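Local atomic coordinates of Xaa-Pro dipeptidase (Pyrococcus horikoshii, PDB entry 1WY2), a protein that hydrolyses dipeptides with a C-terminal proline, probably preferring a nonpolar residue before it, as a metal-dependent homodimeric prolidase. Residues 32-44 with 55-69. Residues are numbered along the deposited sequence; the frame is centred on the assembly and turned at random.
Sequences YYISGASPLAGGY and YVPELEYEMAKEESN
Tyr44 and Tyr55 face each other as an antiparallel hydrogen-bonded pair at the open end of the hairpin 44-48/51-57, in the mixed sheet of the creatinase/prolidase N-terminal domain. Tyr44 N gives its hydrogen to Tyr55 O at 2.9 Å, and Tyr55 N returns one to Tyr44 O. The Tyr44 ring meets Phe81 of helix 78-85 and Phe101 of helix 99-108.

Beyond this pair the chains part. One leads back through a loop to helix 28-35, the other on into helix 58-67. The tight part centres on Glu60, which is buried. Its chain turns about CB-CG (chi2 -67°) and brings the carboxylate back to the loop, where Ala41 N donates to OE2. Ala41 CB lies against Glu60 CG at 3.4 Å. His195 of the second subunit packs on Leu40 and Glu60.

Apolar pairs flank this centre. Pro39 CB of the loop rests on Val56 CG1 of the strand at 4.1 Å. Ala37 CB packs on Ser68 CB, just past the end of helix 58-67, at 4.0 Å. Leu54 of strand 51-57 also touches Ala37 and Ser68.

The Glu67 side is looser and watery. No direct side-chain bond joins it to the loop. One water donates to Glu67 OE1 and accepts from Ser38 N; another links Gly36 O, Ser38 OG and, weakly, the same OE1.

Ser35 ends helix 28-35, and its OG accepts from Ala37 N, an ST turn, while also bonding to Val31 O. The two helix ends are tied by Asn69 N, which donates to Ser35 O at 2.9 Å.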
ATOM      1  N   TYR A  32       1.020   0.338 -15.616  1.00 18.67           N
ATOM      2  CA  TYR A  32       0.102   1.378 -16.068  1.00 19.46           C
ATOM      3  C   TYR A  32       0.821   2.364 -16.979  1.00 17.39           C
ATOM      4  O   TYR A  32       0.306   2.754 -18.033  1.00 17.11           O
ATOM      5  CB  TYR A  32      -0.479   2.145 -14.876  1.00 19.29           C
ATOM      6  CG  TYR A  32      -1.339   3.311 -15.312  1.00 20.12           C
ATOM      7  CD1 TYR A  32      -2.594   3.096 -15.877  1.00 22.18           C
ATOM      8  CD2 TYR A  32      -0.865   4.622 -15.237  1.00 19.65           C
ATOM      9  CE1 TYR A  32      -3.354   4.155 -16.365  1.00 22.52           C
ATOM     10  CE2 TYR A  32      -1.620   5.692 -15.725  1.00 20.55           C
ATOM     11  CZ  TYR A  32      -2.861   5.447 -16.288  1.00 22.25           C
ATOM     12  OH  TYR A  32      -3.607   6.493 -16.797  1.00 24.70           O
ATOM     13  N   TYR A  33       2.018   2.768 -16.568  1.00 16.56           N
ATOM     14  CA  TYR A  33       2.798   3.726 -17.337  1.00 16.73           C
ATOM     15  C   TYR A  33       3.027   3.257 -18.768  1.00 18.04           C
ATOM     16  O   TYR A  33       2.888   4.024 -19.716  1.00 19.76           O
ATOM     17  CB  TYR A  33       4.155   3.954 -16.672  1.00 16.92           C
ATOM     18  CG  TYR A  33       4.968   5.067 -17.299  1.00 17.48           C
ATOM     19  CD1 TYR A  33       4.606   6.403 -17.128  1.00 18.04           C
ATOM     20  CD2 TYR A  33       6.109   4.785 -18.051  1.00 17.48           C
ATOM     21  CE1 TYR A  33       5.364   7.434 -17.688  1.00 17.43           C
ATOM     22  CE2 TYR A  33       6.872   5.805 -18.615  1.00 18.62           C
ATOM     23  CZ  TYR A  33       6.494   7.126 -18.430  1.00 18.53           C
ATOM     24  OH  TYR A  33       7.243   8.137 -18.989  1.00 19.74           O
ATOM     25  N   ILE A  34       3.364   1.982 -18.914  1.00 18.98           N
ATOM     26  CA  ILE A  34       3.659   1.413 -20.223  1.00 18.91           C
ATOM     27  C   ILE A  34       2.458   0.944 -21.051  1.00 20.92           C
ATOM     28  O   ILE A  34       2.427   1.160 -22.262  1.00 19.87           O
ATOM     29  CB  ILE A  34       4.652   0.239 -20.067  1.00 19.73           C
ATOM     30  CG1 ILE A  34       5.945   0.751 -19.427  1.00 20.26           C
ATOM     31  CG2 ILE A  34       4.951  -0.397 -21.419  1.00 21.30           C
ATOM     32  CD1 ILE A  34       6.891  -0.350 -18.995  1.00 23.96           C
ATOM     33  N   SER A  35       1.470   0.326 -20.409  1.00 19.84           N
ATOM     34  CA  SER A  35       0.311  -0.202 -21.137  1.00 21.15           C
ATOM     35  C   SER A  35      -0.997   0.564 -20.971  1.00 22.94           C
ATOM     36  O   SER A  35      -1.887   0.471 -21.821  1.00 23.22           O
ATOM     37  CB  SER A  35       0.063  -1.655 -20.727  1.00 21.76           C
ATOM     38  OG  SER A  35      -0.514  -1.714 -19.432  1.00 21.96           O
ATOM     39  N   GLY A  36      -1.120   1.311 -19.880  1.00 21.63           N
ATOM     40  CA  GLY A  36      -2.347   2.051 -19.635  1.00 23.78           C
ATOM     41  C   GLY A  36      -3.354   1.199 -18.878  1.00 24.34           C
ATOM     42  O   GLY A  36      -4.442   1.663 -18.529  1.00 25.30           O
ATOM     43  N   ALA A  37      -2.985  -0.052 -18.622  1.00 24.36           N
ATOM     44  CA  ALA A  37      -3.842  -0.991 -17.897  1.00 25.25           C
ATOM     45  C   ALA A  37      -3.527  -0.986 -16.401  1.00 26.26           C
ATOM     46  O   ALA A  37      -2.404  -0.684 -15.994  1.00 24.17           O
ATOM     47  CB  ALA A  37      -3.656  -2.395 -18.457  1.00 24.29           C
ATOM     48  N   SER A  38      -4.519  -1.332 -15.585  1.00 28.47           N
ATOM     49  CA  SER A  38      -4.332  -1.366 -14.136  1.00 32.11           C
ATOM     50  C   SER A  38      -4.803  -2.682 -13.517  1.00 34.82           C
ATOM     51  O   SER A  38      -5.722  -2.698 -12.694  1.00 36.49           O
ATOM     52  CB  SER A  38      -5.079  -0.201 -13.485  1.00 32.11           C
ATOM     53  OG  SER A  38      -4.631   1.039 -13.993  1.00 32.83           O
ATOM     54  N   PRO A  39      -4.180  -3.806 -13.903  1.00 36.04           N
ATOM     55  CA  PRO A  39      -4.587  -5.097 -13.343  1.00 38.30           C
ATOM     56  C   PRO A  39      -4.352  -5.142 -11.837  1.00 40.80           C
ATOM     57  O   PRO A  39      -3.210  -5.145 -11.376  1.00 40.87           O
ATOM     58  CB  PRO A  39      -3.719  -6.092 -14.106  1.00 37.41           C
ATOM     59  CG  PRO A  39      -2.478  -5.300 -14.392  1.00 37.00           C
ATOM     60  CD  PRO A  39      -3.041  -3.970 -14.823  1.00 36.30           C
ATOM     61  N   LEU A  40      -5.442  -5.168 -11.079  1.00 43.34           N
ATOM     62  CA  LEU A  40      -5.390  -5.230  -9.615  1.00 45.61           C
ATOM     63  C   LEU A  40      -4.634  -6.475  -9.158  1.00 46.37           C
ATOM     64  O   LEU A  40      -3.784  -6.444  -8.277  1.00 46.62           O
ATOM     65  CB  LEU A  40      -6.815  -5.279  -9.060  1.00 46.42           C
ATOM     66  CG  LEU A  40      -7.637  -4.044  -9.423  1.00 47.31           C
ATOM     67  CD1 LEU A  40      -8.066  -4.045 -10.893  1.00 47.19           C
ATOM     68  CD2 LEU A  40      -8.915  -3.929  -8.598  1.00 47.67           C
ATOM     69  N   ALA A  41      -5.011  -7.606  -9.769  1.00 46.97           N
ATOM     70  CA  ALA A  41      -4.241  -8.815  -9.573  1.00 47.52           C
ATOM     71  C   ALA A  41      -2.890  -8.682 -10.281  1.00 47.17           C
ATOM     72  O   ALA A  41      -2.363  -7.599 -10.502  1.00 48.37           O
ATOM     73  CB  ALA A  41      -5.013  -9.976 -10.193  1.00 48.31           C
ATOM     74  N   GLY A  42      -2.295  -9.840 -10.610  1.00 46.34           N
ATOM     75  CA  GLY A  42      -0.920  -9.800 -11.101  1.00 43.81           C
ATOM     76  C   GLY A  42      -0.766  -9.657 -12.624  1.00 41.92           C
ATOM     77  O   GLY A  42      -0.886 -10.603 -13.394  1.00 43.27           O
ATOM     78  N   GLY A  43      -0.526  -8.396 -13.049  1.00 39.12           N
ATOM     79  CA  GLY A  43      -0.288  -8.145 -14.462  1.00 33.50           C
ATOM     80  C   GLY A  43       1.211  -8.121 -14.778  1.00 30.45           C
ATOM     81  O   GLY A  43       2.021  -7.586 -14.034  1.00 27.26           O
ATOM     82  N   TYR A  44       1.597  -8.743 -15.889  1.00 26.18           N
ATOM     83  CA  TYR A  44       3.002  -8.807 -16.267  1.00 26.12           C
ATOM     84  C   TYR A  44       3.194  -8.470 -17.735  1.00 24.49           C
ATOM     85  O   TYR A  44       2.589  -9.099 -18.601  1.00 23.86           O
ATOM     86  CB  TYR A  44       3.569 -10.208 -16.018  1.00 28.47           C
ATOM     87  CG  TYR A  44       3.257 -10.773 -14.653  1.00 32.12           C
ATOM     88  CD1 TYR A  44       2.087 -11.497 -14.428  1.00 35.24           C
ATOM     89  CD2 TYR A  44       4.122 -10.568 -13.580  1.00 33.79           C
ATOM     90  CE1 TYR A  44       1.786 -12.004 -13.166  1.00 36.87           C
ATOM     91  CE2 TYR A  44       3.830 -11.069 -12.315  1.00 35.85           C
ATOM     92  CZ  TYR A  44       2.661 -11.786 -12.115  1.00 37.52           C
ATOM     93  OH  TYR A  44       2.368 -12.286 -10.866  1.00 39.03           O
ATOM     94  N   TYR A  55       0.334  -9.981 -19.911  1.00 23.21           N
ATOM     95  CA  TYR A  55      -0.272 -11.222 -19.433  1.00 24.44           C
ATOM     96  C   TYR A  55      -0.998 -10.957 -18.125  1.00 25.83           C
ATOM     97  O   TYR A  55      -0.436 -10.348 -17.215  1.00 25.18           O
ATOM     98  CB  TYR A  55       0.790 -12.297 -19.199  1.00 24.99           C
ATOM     99  CG  TYR A  55       1.522 -12.738 -20.439  1.00 26.00           C
ATOM    100  CD1 TYR A  55       2.619 -12.022 -20.920  1.00 26.38           C
ATOM    101  CD2 TYR A  55       1.117 -13.874 -21.140  1.00 26.80           C
ATOM    102  CE1 TYR A  55       3.295 -12.430 -22.071  1.00 26.96           C
ATOM    103  CE2 TYR A  55       1.783 -14.290 -22.286  1.00 27.28           C
ATOM    104  CZ  TYR A  55       2.871 -13.566 -22.745  1.00 27.43           C
ATOM    105  OH  TYR A  55       3.542 -13.994 -23.867  1.00 29.21           O
ATOM    106  N   VAL A  56      -2.241 -11.414 -18.028  1.00 26.83           N
ATOM    107  CA  VAL A  56      -3.020 -11.206 -16.813  1.00 29.86           C
ATOM    108  C   VAL A  56      -3.870 -12.420 -16.459  1.00 33.16           C
ATOM    109  O   VAL A  56      -4.160 -13.260 -17.313  1.00 32.12           O
ATOM    110  CB  VAL A  56      -3.965  -9.992 -16.954  1.00 29.16           C
ATOM    111  CG1 VAL A  56      -3.163  -8.725 -17.202  1.00 28.75           C
ATOM    112  CG2 VAL A  56      -4.945 -10.229 -18.089  1.00 29.65           C
ATOM    113  N   PRO A  57      -4.260 -12.537 -15.179  1.00 35.43           N
ATOM    114  CA  PRO A  57      -5.090 -13.660 -14.731  1.00 37.63           C
ATOM    115  C   PRO A  57      -6.478 -13.506 -15.352  1.00 38.59           C
ATOM    116  O   PRO A  57      -6.848 -12.415 -15.784  1.00 38.03           O
ATOM    117  CB  PRO A  57      -5.121 -13.482 -13.213  1.00 37.40           C
ATOM    118  CG  PRO A  57      -3.820 -12.799 -12.919  1.00 38.04           C
ATOM    119  CD  PRO A  57      -3.748 -11.774 -14.027  1.00 36.69           C
ATOM    120  N   GLU A  58      -7.245 -14.590 -15.392  1.00 40.63           N
ATOM    121  CA  GLU A  58      -8.586 -14.547 -15.967  1.00 42.80           C
ATOM    122  C   GLU A  58      -9.460 -13.452 -15.357  1.00 43.31           C
ATOM    123  O   GLU A  58     -10.213 -12.783 -16.065  1.00 43.55           O
ATOM    124  CB  GLU A  58      -9.274 -15.903 -15.802  1.00 44.82           C
ATOM    125  CG  GLU A  58      -8.563 -17.041 -16.516  1.00 47.94           C
ATOM    126  CD  GLU A  58      -9.303 -18.360 -16.399  1.00 49.63           C
ATOM    127  OE1 GLU A  58      -9.462 -18.861 -15.265  1.00 50.46           O
ATOM    128  OE2 GLU A  58      -9.729 -18.896 -17.445  1.00 51.73           O
ATOM    129  N   LEU A  59      -9.357 -13.267 -14.045  1.00 44.50           N
ATOM    130  CA  LEU A  59     -10.149 -12.254 -13.353  1.00 44.71           C
ATOM    131  C   LEU A  59      -9.669 -10.829 -13.626  1.00 44.90           C
ATOM    132  O   LEU A  59     -10.009  -9.904 -12.889  1.00 45.08           O
ATOM    133  CB  LEU A  59     -10.131 -12.513 -11.843  1.00 45.42           C
ATOM    134  CG  LEU A  59     -10.801 -13.797 -11.342  1.00 46.19           C
ATOM    135  CD1 LEU A  59     -10.568 -13.943  -9.841  1.00 46.48           C
ATOM    136  CD2 LEU A  59     -12.292 -13.755 -11.652  1.00 45.96           C
ATOM    137  N   GLU A  60      -8.881 -10.656 -14.684  1.00 44.80           N
ATOM    138  CA  GLU A  60      -8.360  -9.339 -15.040  1.00 43.93           C
ATOM    139  C   GLU A  60      -8.371  -9.115 -16.544  1.00 42.65           C
ATOM    140  O   GLU A  60      -8.245  -7.983 -17.011  1.00 42.12           O
ATOM    141  CB  GLU A  60      -6.924  -9.185 -14.529  1.00 44.32           C
ATOM    142  CG  GLU A  60      -6.804  -9.152 -13.022  1.00 46.35           C
ATOM    143  CD  GLU A  60      -7.435  -7.912 -12.426  1.00 46.84           C
ATOM    144  OE1 GLU A  60      -8.601  -7.615 -12.759  1.00 49.86           O
ATOM    145  OE2 GLU A  60      -6.770  -7.236 -11.620  1.00 48.23           O
ATOM    146  N   TYR A  61      -8.530 -10.201 -17.292  1.00 42.00           N
ATOM    147  CA  TYR A  61      -8.522 -10.156 -18.749  1.00 41.71           C
ATOM    148  C   TYR A  61      -9.448  -9.136 -19.407  1.00 41.32           C
ATOM    149  O   TYR A  61      -8.991  -8.264 -20.145  1.00 40.85           O
ATOM    150  CB  TYR A  61      -8.832 -11.541 -19.315  1.00 42.09           C
ATOM    151  CG  TYR A  61      -8.743 -11.601 -20.821  1.00 42.44           C
ATOM    152  CD1 TYR A  61      -7.524 -11.405 -21.473  1.00 42.31           C
ATOM    153  CD2 TYR A  61      -9.877 -11.828 -21.598  1.00 42.79           C
ATOM    154  CE1 TYR A  61      -7.438 -11.433 -22.862  1.00 42.97           C
ATOM    155  CE2 TYR A  61      -9.803 -11.859 -22.988  1.00 43.18           C
ATOM    156  CZ  TYR A  61      -8.581 -11.660 -23.614  1.00 43.32           C
ATOM    157  OH  TYR A  61      -8.505 -11.679 -24.989  1.00 43.80           O
ATOM    158  N   GLU A  62     -10.746  -9.251 -19.152  1.00 41.19           N
ATOM    159  CA  GLU A  62     -11.715  -8.346 -19.757  1.00 40.76           C
ATOM    160  C   GLU A  62     -11.408  -6.861 -19.584  1.00 39.93           C
ATOM    161  O   GLU A  62     -11.462  -6.097 -20.549  1.00 38.35           O
ATOM    162  CB  GLU A  62     -13.118  -8.651 -19.229  1.00 43.15           C
ATOM    163  CG  GLU A  62     -13.653 -10.010 -19.666  1.00 45.64           C
ATOM    164  CD  GLU A  62     -13.630 -10.189 -21.177  1.00 47.60           C
ATOM    165  OE1 GLU A  62     -14.234  -9.358 -21.889  1.00 48.76           O
ATOM    166  OE2 GLU A  62     -13.006 -11.163 -21.652  1.00 48.62           O
ATOM    167  N   MET A  63     -11.091  -6.449 -18.363  1.00 38.26           N
ATOM    168  CA  MET A  63     -10.791  -5.047 -18.104  1.00 37.25           C
ATOM    169  C   MET A  63      -9.466  -4.635 -18.736  1.00 35.25           C
ATOM    170  O   MET A  63      -9.351  -3.543 -19.294  1.00 33.53           O
ATOM    171  CB  MET A  63     -10.751  -4.782 -16.597  1.00 39.75           C
ATOM    172  CG  MET A  63     -10.550  -3.320 -16.239  1.00 42.26           C
ATOM    173  SD  MET A  63     -11.792  -2.258 -17.008  1.00 47.41           S
ATOM    174  CE  MET A  63     -13.211  -2.577 -15.946  1.00 46.40           C
ATOM    175  N   ALA A  64      -8.470  -5.511 -18.648  1.00 34.21           N
ATOM    176  CA  ALA A  64      -7.155  -5.231 -19.215  1.00 33.92           C
ATOM    177  C   ALA A  64      -7.279  -5.056 -20.723  1.00 34.09           C
ATOM    178  O   ALA A  64      -6.718  -4.126 -21.304  1.00 31.99           O
ATOM    179  CB  ALA A  64      -6.193  -6.372 -18.894  1.00 33.31           C
ATOM    180  N   LYS A  65      -8.028  -5.960 -21.347  1.00 34.72           N
ATOM    181  CA  LYS A  65      -8.252  -5.931 -22.785  1.00 35.33           C
ATOM    182  C   LYS A  65      -8.851  -4.593 -23.212  1.00 34.99           C
ATOM    183  O   LYS A  65      -8.575  -4.096 -24.302  1.00 34.26           O
ATOM    184  CB  LYS A  65      -9.198  -7.070 -23.178  1.00 37.72           C
ATOM    185  CG  LYS A  65      -9.632  -7.073 -24.634  1.00 41.05           C
ATOM    186  CD  LYS A  65     -10.641  -8.187 -24.888  1.00 42.66           C
ATOM    187  CE  LYS A  65     -11.175  -8.142 -26.311  1.00 44.73           C
ATOM    188  NZ  LYS A  65     -12.199  -9.198 -26.553  1.00 45.73           N
ATOM    189  N   GLU A  66      -9.661  -4.010 -22.337  1.00 34.55           N
ATOM    190  CA  GLU A  66     -10.318  -2.743 -22.622  1.00 34.23           C
ATOM    191  C   GLU A  66      -9.452  -1.498 -22.414  1.00 33.62           C
ATOM    192  O   GLU A  66      -9.633  -0.496 -23.107  1.00 33.10           O
ATOM    193  CB  GLU A  66     -11.582  -2.621 -21.766  1.00 37.35           C
ATOM    194  CG  GLU A  66     -12.393  -1.360 -22.012  1.00 41.42           C
ATOM    195  CD  GLU A  66     -13.577  -1.242 -21.069  1.00 44.93           C
ATOM    196  OE1 GLU A  66     -14.385  -2.192 -21.004  1.00 46.39           O
ATOM    197  OE2 GLU A  66     -13.699  -0.196 -20.393  1.00 46.11           O
ATOM    198  N   GLU A  67      -8.508  -1.558 -21.478  1.00 31.79           N
ATOM    199  CA  GLU A  67      -7.669  -0.397 -21.183  1.00 30.66           C
ATOM    200  C   GLU A  67      -6.237  -0.441 -21.712  1.00 28.09           C
ATOM    201  O   GLU A  67      -5.600   0.602 -21.865  1.00 27.61           O
ATOM    202  CB  GLU A  67      -7.629  -0.168 -19.670  1.00 33.32           C
ATOM    203  CG  GLU A  67      -8.995  -0.250 -19.007  1.00 36.27           C
ATOM    204  CD  GLU A  67      -8.957   0.088 -17.531  1.00 38.66           C
ATOM    205  OE1 GLU A  67      -8.125  -0.491 -16.800  1.00 38.85           O
ATOM    206  OE2 GLU A  67      -9.770   0.930 -17.098  1.00 41.69           O
ATOM    207  N   SER A  68      -5.731  -1.637 -21.989  1.00 27.75           N
ATOM    208  CA  SER A  68      -4.362  -1.794 -22.474  1.00 25.99           C
ATOM    209  C   SER A  68      -4.142  -1.372 -23.923  1.00 26.46           C
ATOM    210  O   SER A  68      -4.966  -1.653 -24.794  1.00 25.75           O
ATOM    211  CB  SER A  68      -3.917  -3.248 -22.309  1.00 24.00           C
ATOM    212  OG  SER A  68      -2.598  -3.432 -22.797  1.00 21.95           O
ATOM    213  N   ASN A  69      -3.022  -0.694 -24.176  1.00 25.00           N
ATOM    214  CA  ASN A  69      -2.690  -0.267 -25.529  1.00 26.58           C
ATOM    215  C   ASN A  69      -1.771  -1.294 -26.190  1.00 25.59           C
ATOM    216  O   ASN A  69      -1.272  -1.080 -27.294  1.00 25.35           O
ATOM    217  CB  ASN A  69      -2.033   1.124 -25.534  1.00 27.60           C
ATOM    218  CG  ASN A  69      -0.741   1.176 -24.738  1.00 30.90           C
ATOM    219  OD1 ASN A  69       0.132   0.321 -24.885  1.00 30.39           O
ATOM    220  ND2 ASN A  69      -0.606   2.200 -23.901  1.00 31.28           N
TER
HETATM  221  O   HOH W   1       0.619   3.739 -22.469  1.00 49.93           O
HETATM  222  O   HOH W   2      -6.230   1.730 -16.316  1.00 31.06           O
HETATM  223  O   HOH W   3      -6.876  -2.742 -16.476  1.00 37.84           O